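Local coordinates for protein putative glucoamylase (Bacteroides caccae ATCC 43185, PDB 4QT9) that is a putative glucoamylase, a predicted glycoside hydrolase with an alpha/alpha toroid fold that probably releases glucose from alpha-glucans, at residues S340-L345 with Q395-V400; S346-T351 with V400-Y405. All coordinates share one frame; numbering follows the deposited sequence.

Contact 1 (S340-L345 with Q395-V400); sequences SPTAAL and QGPIAV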
ATOM      1  N   SER A 340     -13.335   8.143  -1.452  1.00 22.21           N
ATOM      2  CA  SER A 340     -12.779   6.896  -0.956  1.00 21.95           C
ATOM      3  C   SER A 340     -12.142   7.186   0.398  1.00 26.06           C
ATOM      4  O   SER A 340     -11.160   7.922   0.434  1.00 24.89           O
ATOM      5  CB  SER A 340     -11.767   6.316  -1.941  1.00 27.85           C
ATOM      6  OG  SER A 340     -12.292   6.320  -3.259  1.00 41.41           O
ATOM      7  N   PRO A 341     -12.731   6.684   1.527  1.00 23.83           N
ATOM      8  CA  PRO A 341     -12.173   6.979   2.870  1.00 22.93           C
ATOM      9  C   PRO A 341     -10.670   6.710   3.035  1.00 26.57           C
ATOM     10  O   PRO A 341     -10.012   7.450   3.758  1.00 25.62           O
ATOM     11  CB  PRO A 341     -12.997   6.072   3.792  1.00 24.31           C
ATOM     12  CG  PRO A 341     -14.311   5.933   3.098  1.00 29.15           C
ATOM     13  CD  PRO A 341     -13.951   5.849   1.633  1.00 24.66           C
ATOM     14  N   THR A 342     -10.105   5.734   2.305  1.00 22.58           N
ATOM     15  CA  THR A 342      -8.671   5.450   2.395  1.00 21.16           C
ATOM     16  C   THR A 342      -7.807   6.656   2.027  1.00 26.18           C
ATOM     17  O   THR A 342      -6.739   6.824   2.614  1.00 25.96           O
ATOM     18  CB  THR A 342      -8.288   4.224   1.557  1.00 26.85           C
ATOM     19  OG1 THR A 342      -7.031   3.730   2.014  1.00 20.25           O
ATOM     20  CG2 THR A 342      -8.263   4.495   0.030  1.00 24.32           C
ATOM     21  N   ALA A 343      -8.272   7.512   1.105  1.00 23.18           N
ATOM     22  CA  ALA A 343      -7.482   8.654   0.648  1.00 22.18           C
ATOM     23  C   ALA A 343      -7.177   9.654   1.777  1.00 23.77           C
ATOM     24  O   ALA A 343      -6.008   9.872   2.094  1.00 23.21           O
ATOM     25  CB  ALA A 343      -8.179   9.347  -0.507  1.00 22.69           C
ATOM     26  N   ALA A 344      -8.188  10.233   2.388  1.00 23.39           N
ATOM     27  CA  ALA A 344      -7.964  11.224   3.442  1.00 24.05           C
ATOM     28  C   ALA A 344      -7.450  10.570   4.702  1.00 27.54           C
ATOM     29  O   ALA A 344      -6.558  11.129   5.348  1.00 27.84           O
ATOM     30  CB  ALA A 344      -9.241  11.995   3.744  1.00 25.02           C
ATOM     31  N   LEU A 345      -7.943   9.364   5.015  1.00 22.93           N
ATOM     32  CA  LEU A 345      -7.570   8.718   6.271  1.00 23.04           C
ATOM     33  C   LEU A 345      -6.157   8.187   6.265  1.00 26.54           C
ATOM     34  O   LEU A 345      -5.505   8.304   7.296  1.00 26.90           O
ATOM     35  CB  LEU A 345      -8.548   7.621   6.708  1.00 23.51           C
ATOM     36  CG  LEU A 345     -10.043   7.962   6.695  1.00 28.57           C
ATOM     37  CD1 LEU A 345     -10.837   6.880   7.396  1.00 28.30           C
ATOM     38  CD2 LEU A 345     -10.333   9.289   7.286  1.00 29.07           C
ATOM     39  N   GLN A 395      -8.211  -0.830   2.715  1.00 23.91           N
ATOM     40  CA  GLN A 395      -8.286  -1.024   4.172  1.00 21.90           C
ATOM     41  C   GLN A 395      -6.904  -1.048   4.832  1.00 24.89           C
ATOM     42  O   GLN A 395      -6.733  -0.508   5.921  1.00 24.48           O
ATOM     43  CB  GLN A 395      -9.055  -2.311   4.518  1.00 21.67           C
ATOM     44  CG  GLN A 395     -10.525  -2.234   4.099  1.00 22.44           C
ATOM     45  CD  GLN A 395     -11.195  -0.948   4.528  1.00 45.42           C
ATOM     46  OE1 GLN A 395     -11.441  -0.039   3.701  1.00 42.40           O
ATOM     47  NE2 GLN A 395     -11.497  -0.838   5.821  1.00 38.14           N
ATOM     48  N   GLY A 396      -5.955  -1.689   4.179  1.00 22.34           N
ATOM     49  CA  GLY A 396      -4.581  -1.825   4.660  1.00 23.31           C
ATOM     50  C   GLY A 396      -3.930  -0.524   5.076  1.00 25.58           C
ATOM     51  O   GLY A 396      -3.555  -0.386   6.241  1.00 27.04           O
ATOM     52  N   PRO A 397      -3.881   0.501   4.189  1.00 21.58           N
ATOM     53  CA  PRO A 397      -3.212   1.767   4.551  1.00 19.61           C
ATOM     54  C   PRO A 397      -3.864   2.540   5.689  1.00 22.92           C
ATOM     55  O   PRO A 397      -3.146   3.193   6.425  1.00 22.99           O
ATOM     56  CB  PRO A 397      -3.254   2.541   3.252  1.00 21.32           C
ATOM     57  CG  PRO A 397      -3.248   1.459   2.190  1.00 25.48           C
ATOM     58  CD  PRO A 397      -4.246   0.514   2.759  1.00 22.05           C
ATOM     59  N   ILE A 398      -5.195   2.398   5.895  1.00 20.62           N
ATOM     60  CA  ILE A 398      -5.929   3.050   6.973  1.00 21.37           C
ATOM     61  C   ILE A 398      -5.401   2.583   8.330  1.00 26.04           C
ATOM     62  O   ILE A 398      -5.054   3.422   9.154  1.00 24.71           O
ATOM     63  CB  ILE A 398      -7.459   2.802   6.838  1.00 25.12           C
ATOM     64  CG1 ILE A 398      -7.994   3.478   5.545  1.00 25.16           C
ATOM     65  CG2 ILE A 398      -8.205   3.318   8.090  1.00 26.45           C
ATOM     66  CD1 ILE A 398      -9.420   3.090   5.114  1.00 25.23           C
ATOM     67  N   ALA A 399      -5.310   1.237   8.543  1.00 25.25           N
ATOM     68  CA  ALA A 399      -4.838   0.627   9.793  1.00 24.65           C
ATOM     69  C   ALA A 399      -3.388   0.954  10.054  1.00 26.43           C
ATOM     70  O   ALA A 399      -3.037   1.298  11.171  1.00 27.47           O
ATOM     71  CB  ALA A 399      -5.021  -0.864   9.746  1.00 25.07           C
ATOM     72  N   VAL A 400      -2.570   0.958   9.017  1.00 21.64           N
ATOM     73  CA  VAL A 400      -1.128   1.174   9.151  1.00 20.14           C
ATOM     74  C   VAL A 400      -0.785   2.660   9.385  1.00 24.27           C
ATOM     75  O   VAL A 400      -0.026   2.970  10.317  1.00 24.86           O
ATOM     76  CB  VAL A 400      -0.390   0.553   7.941  1.00 22.63           C
ATOM     77  CG1 VAL A 400       1.125   0.791   8.026  1.00 21.64           C
ATOM     78  CG2 VAL A 400      -0.693  -0.960   7.866  1.00 21.84           C
TER

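Contact 2 (S346-T351 with V400-Y405); sequences SSIVYT and VMIENY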
ATOM      1  N   SER A 346      -5.643   7.673   5.123  1.00 22.51           N
ATOM      2  CA  SER A 346      -4.263   7.173   5.099  1.00 22.60           C
ATOM      3  C   SER A 346      -3.239   8.334   4.939  1.00 27.58           C
ATOM      4  O   SER A 346      -2.045   8.089   4.883  1.00 28.85           O
ATOM      5  CB  SER A 346      -4.075   6.112   4.014  1.00 24.79           C
ATOM      6  OG  SER A 346      -5.068   5.099   4.123  1.00 29.25           O
ATOM      7  N   SER A 347      -3.711   9.576   4.894  1.00 22.70           N
ATOM      8  CA  SER A 347      -2.858  10.748   4.843  1.00 22.59           C
ATOM      9  C   SER A 347      -2.798  11.435   6.215  1.00 27.22           C
ATOM     10  O   SER A 347      -2.254  12.526   6.315  1.00 29.42           O
ATOM     11  CB  SER A 347      -3.311  11.710   3.744  1.00 23.73           C
ATOM     12  OG  SER A 347      -2.548  11.407   2.582  1.00 26.55           O
ATOM     13  N   ILE A 348      -3.327  10.771   7.269  1.00 24.52           N
ATOM     14  CA  ILE A 348      -3.334  11.264   8.663  0.50 24.51           C
ATOM     15  C   ILE A 348      -1.903  11.633   9.129  1.00 28.41           C
ATOM     16  O   ILE A 348      -1.736  12.600   9.871  1.00 28.22           O
ATOM     17  CB  ILE A 348      -4.014  10.253   9.635  0.50 26.84           C
ATOM     18  CG1 ILE A 348      -4.215  10.860  11.048  0.50 27.09           C
ATOM     19  CG2 ILE A 348      -3.278   8.885   9.678  0.50 26.50           C
ATOM     20  CD1 ILE A 348      -5.245  10.130  11.935  0.50 28.52           C
ATOM     21  N   VAL A 349      -0.882  10.889   8.677  1.00 23.28           N
ATOM     22  CA  VAL A 349       0.537  11.131   9.034  1.00 24.09           C
ATOM     23  C   VAL A 349       1.045  12.491   8.460  1.00 28.84           C
ATOM     24  O   VAL A 349       1.967  13.081   9.026  1.00 31.08           O
ATOM     25  CB  VAL A 349       1.460   9.968   8.585  1.00 26.78           C
ATOM     26  CG1 VAL A 349       1.104   8.673   9.310  1.00 25.50           C
ATOM     27  CG2 VAL A 349       1.443   9.776   7.058  1.00 26.12           C
ATOM     28  N   TYR A 350       0.435  12.972   7.356  1.00 24.29           N
ATOM     29  CA  TYR A 350       0.788  14.229   6.677  1.00 25.07           C
ATOM     30  C   TYR A 350      -0.079  15.417   7.094  1.00 31.20           C
ATOM     31  O   TYR A 350       0.457  16.518   7.278  1.00 31.81           O
ATOM     32  CB  TYR A 350       0.655  14.081   5.149  1.00 24.99           C
ATOM     33  CG  TYR A 350       1.465  12.950   4.582  1.00 24.84           C
ATOM     34  CD1 TYR A 350       2.849  12.929   4.713  1.00 25.20           C
ATOM     35  CD2 TYR A 350       0.851  11.899   3.902  1.00 25.19           C
ATOM     36  CE1 TYR A 350       3.604  11.867   4.224  1.00 25.82           C
ATOM     37  CE2 TYR A 350       1.599  10.837   3.394  1.00 25.34           C
ATOM     38  CZ  TYR A 350       2.978  10.830   3.557  1.00 29.26           C
ATOM     39  OH  TYR A 350       3.740   9.826   3.028  1.00 21.17           O
ATOM     40  N   THR A 351      -1.415  15.214   7.136  1.00 27.14           N
ATOM     41  CA  THR A 351      -2.410  16.249   7.467  1.00 28.58           C
ATOM     42  C   THR A 351      -3.285  15.737   8.629  1.00 33.57           C
ATOM     43  O   THR A 351      -4.434  15.339   8.402  1.00 33.61           O
ATOM     44  CB  THR A 351      -3.226  16.611   6.207  1.00 31.32           C
ATOM     45  OG1 THR A 351      -3.828  15.412   5.709  1.00 27.76           O
ATOM     46  CG2 THR A 351      -2.364  17.249   5.113  1.00 27.83           C
ATOM     47  N   VAL A 400      -2.570   0.958   9.017  1.00 21.64           N
ATOM     48  CA  VAL A 400      -1.128   1.174   9.151  1.00 20.14           C
ATOM     49  C   VAL A 400      -0.785   2.660   9.385  1.00 24.27           C
ATOM     50  O   VAL A 400      -0.026   2.970  10.317  1.00 24.86           O
ATOM     51  CB  VAL A 400      -0.390   0.553   7.941  1.00 22.63           C
ATOM     52  CG1 VAL A 400       1.125   0.791   8.026  1.00 21.64           C
ATOM     53  CG2 VAL A 400      -0.693  -0.960   7.866  1.00 21.84           C
HETATM   54  N   MSE A 401      -1.395   3.578   8.613  1.00 19.86           N
HETATM   55  CA  MSE A 401      -1.098   5.001   8.781  1.00 17.56           C
HETATM   56  C   MSE A 401      -1.622   5.547  10.127  1.00 24.25           C
HETATM   57  O   MSE A 401      -0.906   6.379  10.720  1.00 23.89           O
HETATM   58  CB  MSE A 401      -1.551   5.808   7.584  1.00 17.73           C
HETATM   59  CG  MSE A 401      -0.721   5.453   6.354  1.00 20.33           C
HETATM   60 SE   MSE A 401       1.225   5.718   6.618  0.75 23.76          SE
HETATM   61  CE  MSE A 401       1.647   6.740   4.906  1.00 20.93           C
ATOM     62  N   ILE A 402      -2.793   5.042  10.644  1.00 21.02           N
ATOM     63  CA  ILE A 402      -3.294   5.454  11.966  0.60 20.92           C
ATOM     64  C   ILE A 402      -2.251   5.005  13.016  1.00 25.94           C
ATOM     65  O   ILE A 402      -1.903   5.780  13.917  1.00 25.27           O
ATOM     66  CB  ILE A 402      -4.722   4.922  12.275  0.60 22.91           C
ATOM     67  CG1 ILE A 402      -5.807   5.748  11.539  0.60 21.62           C
ATOM     68  CG2 ILE A 402      -4.997   4.939  13.783  0.60 24.82           C
ATOM     69  CD1 ILE A 402      -7.252   5.114  11.617  0.60 14.26           C
ATOM     70  N   GLU A 403      -1.731   3.765  12.876  1.00 24.06           N
ATOM     71  CA  GLU A 403      -0.712   3.242  13.786  1.00 23.89           C
ATOM     72  C   GLU A 403       0.565   4.095  13.727  1.00 27.81           C
ATOM     73  O   GLU A 403       1.065   4.510  14.780  1.00 29.36           O
ATOM     74  CB  GLU A 403      -0.383   1.769  13.502  1.00 24.85           C
ATOM     75  CG  GLU A 403       0.444   1.148  14.618  1.00 27.64           C
ATOM     76  CD  GLU A 403      -0.241   1.177  15.976  1.00 46.61           C
ATOM     77  OE1 GLU A 403      -1.421   0.765  16.057  1.00 38.76           O
ATOM     78  OE2 GLU A 403       0.381   1.668  16.945  1.00 40.10           O
ATOM     79  N   ASN A 404       1.064   4.389  12.517  1.00 22.48           N
ATOM     80  CA  ASN A 404       2.284   5.194  12.356  1.00 22.78           C
ATOM     81  C   ASN A 404       2.106   6.588  12.923  1.00 25.04           C
ATOM     82  O   ASN A 404       3.043   7.111  13.515  1.00 24.98           O
ATOM     83  CB  ASN A 404       2.768   5.264  10.903  1.00 19.64           C
ATOM     84  CG  ASN A 404       3.478   4.024  10.440  1.00 25.52           C
ATOM     85  OD1 ASN A 404       4.099   3.317  11.222  1.00 25.65           O
ATOM     86  ND2 ASN A 404       3.383   3.716   9.158  1.00 19.19           N
ATOM     87  N   TYR A 405       0.917   7.172  12.764  1.00 22.03           N
ATOM     88  CA  TYR A 405       0.591   8.490  13.305  1.00 23.04           C
ATOM     89  C   TYR A 405       0.575   8.464  14.838  1.00 28.47           C
ATOM     90  O   TYR A 405       1.063   9.403  15.463  1.00 29.59           O
ATOM     91  CB  TYR A 405      -0.780   8.981  12.776  1.00 24.66           C
ATOM     92  CG  TYR A 405      -1.310  10.194  13.519  1.00 27.50           C
ATOM     93  CD1 TYR A 405      -0.679  11.434  13.412  1.00 28.77           C
ATOM     94  CD2 TYR A 405      -2.426  10.097  14.353  1.00 28.60           C
ATOM     95  CE1 TYR A 405      -1.143  12.544  14.113  1.00 29.66           C
ATOM     96  CE2 TYR A 405      -2.900  11.203  15.056  1.00 29.69           C
ATOM     97  CZ  TYR A 405      -2.266  12.427  14.918  1.00 35.71           C
ATOM     98  OH  TYR A 405      -2.718  13.506  15.631  1.00 36.55           O
TER

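Contact 1 (S340-L345 with Q395-V400)
P341 meets I398 only slightly: its backbone C lies 4.4 Å from CD1 of I398. On this segment T342 does most of the touching. CA of T342 lies 3.7 Å from CD1 of I398, and CB of T342 sits close by. The two side chains cross at about a right angle. OG1 of T342 stands anti to the backbone N (chi1 -161°), which places it 3.7 Å from CG1 of I398 and 4.1 Å from CB of P397. The polar partner of this hydroxyl is the backbone O of D394, one turn back on helix 392-406, so its hydrogen bond ties the two helices just beside the apolar patch. L345, one turn on, brings CB to 4.3 Å from CG1 of I398. An alanine in place of I398 would probably open a gap beside T342 and L345 and strip this contact of most of its apolar packing. The two helix segments run in the same general direction, inclined by 26°, with axes 8.8 Å from each other at closest approach. Helix 352-364 covers P341, A344 and L345. V28 of helix 21-37 also touches I398, and F72 of helix 67-83 touches P397.

Contact 2 (S346-T351 with V400-Y405)
S346 and M401, a selenomethionine, open this contact between an interhelical loop and helix 392-406 of the alpha/alpha toroid. The loop joins helix 341-345 to helix 352-364, and the packing is mainly apolar, with no hydrogen bond across it. The O of S346 lies 3.3 Å from CG of M401. The M401 chain bends at chi2 and again at chi3, which carries SE and CE along the loop toward V349 and Y350. CE of M401 ends 3.7 Å from CG2 of V349, and the two side chains cross at about a right angle. CE also comes near the Y350 phenol, approaching its ring obliquely. That phenol is held at its tip by a hydrogen bond from OH to the O of A264.

I348 covers the far end of the contact. It is modelled in two conformers, and its side-chain contacts hold only for the one described here. In that conformer CG1 is anti to the backbone N (chi1 -171°), and this sends the longer branch across the Y405 ring. CG1 of I348 stands over one face of Y405 in a CH-pi contact, 4.0 Å from the ring centroid and 20° off the normal. CG2 of I348, on the other branch, rests 3.6 Å from the O of M401. M25 of helix 21-37 touches both I348 and Y405.

V349 uses its two methyls differently. CG2 of V349 lies over the centre of the Y350 ring, 3.7 Å above its plane, and touches CE of M401 as well. CG1 packs on CB of Y405 and CB of N404. The amide of N404 bonds to the O of L269 and the N of W411. CG1 of V349 also points to the helix backbone, where it sits 3.4 Å from the O of M401.

How the contacts relate
From the N-terminal side, the chain runs through helix 341-345 and straight on into the loop 346-351. It then forms helix 352-364, passes through short strands and returns as helix 392-406. Contact 1 closes this excursion in the first half of the returning helix, and contact 2 closes it further along. Their segments alternate in sequence, so the contacts cross rather than nest. V400 belongs to both, and their centres are about 8 Å apart. S346 bridges them: its OG bonds to the O of T342 and packs against the backbone of P397 and I398. The two contacts together lay helix 341-345 and loop 346-351 along helix 392-406.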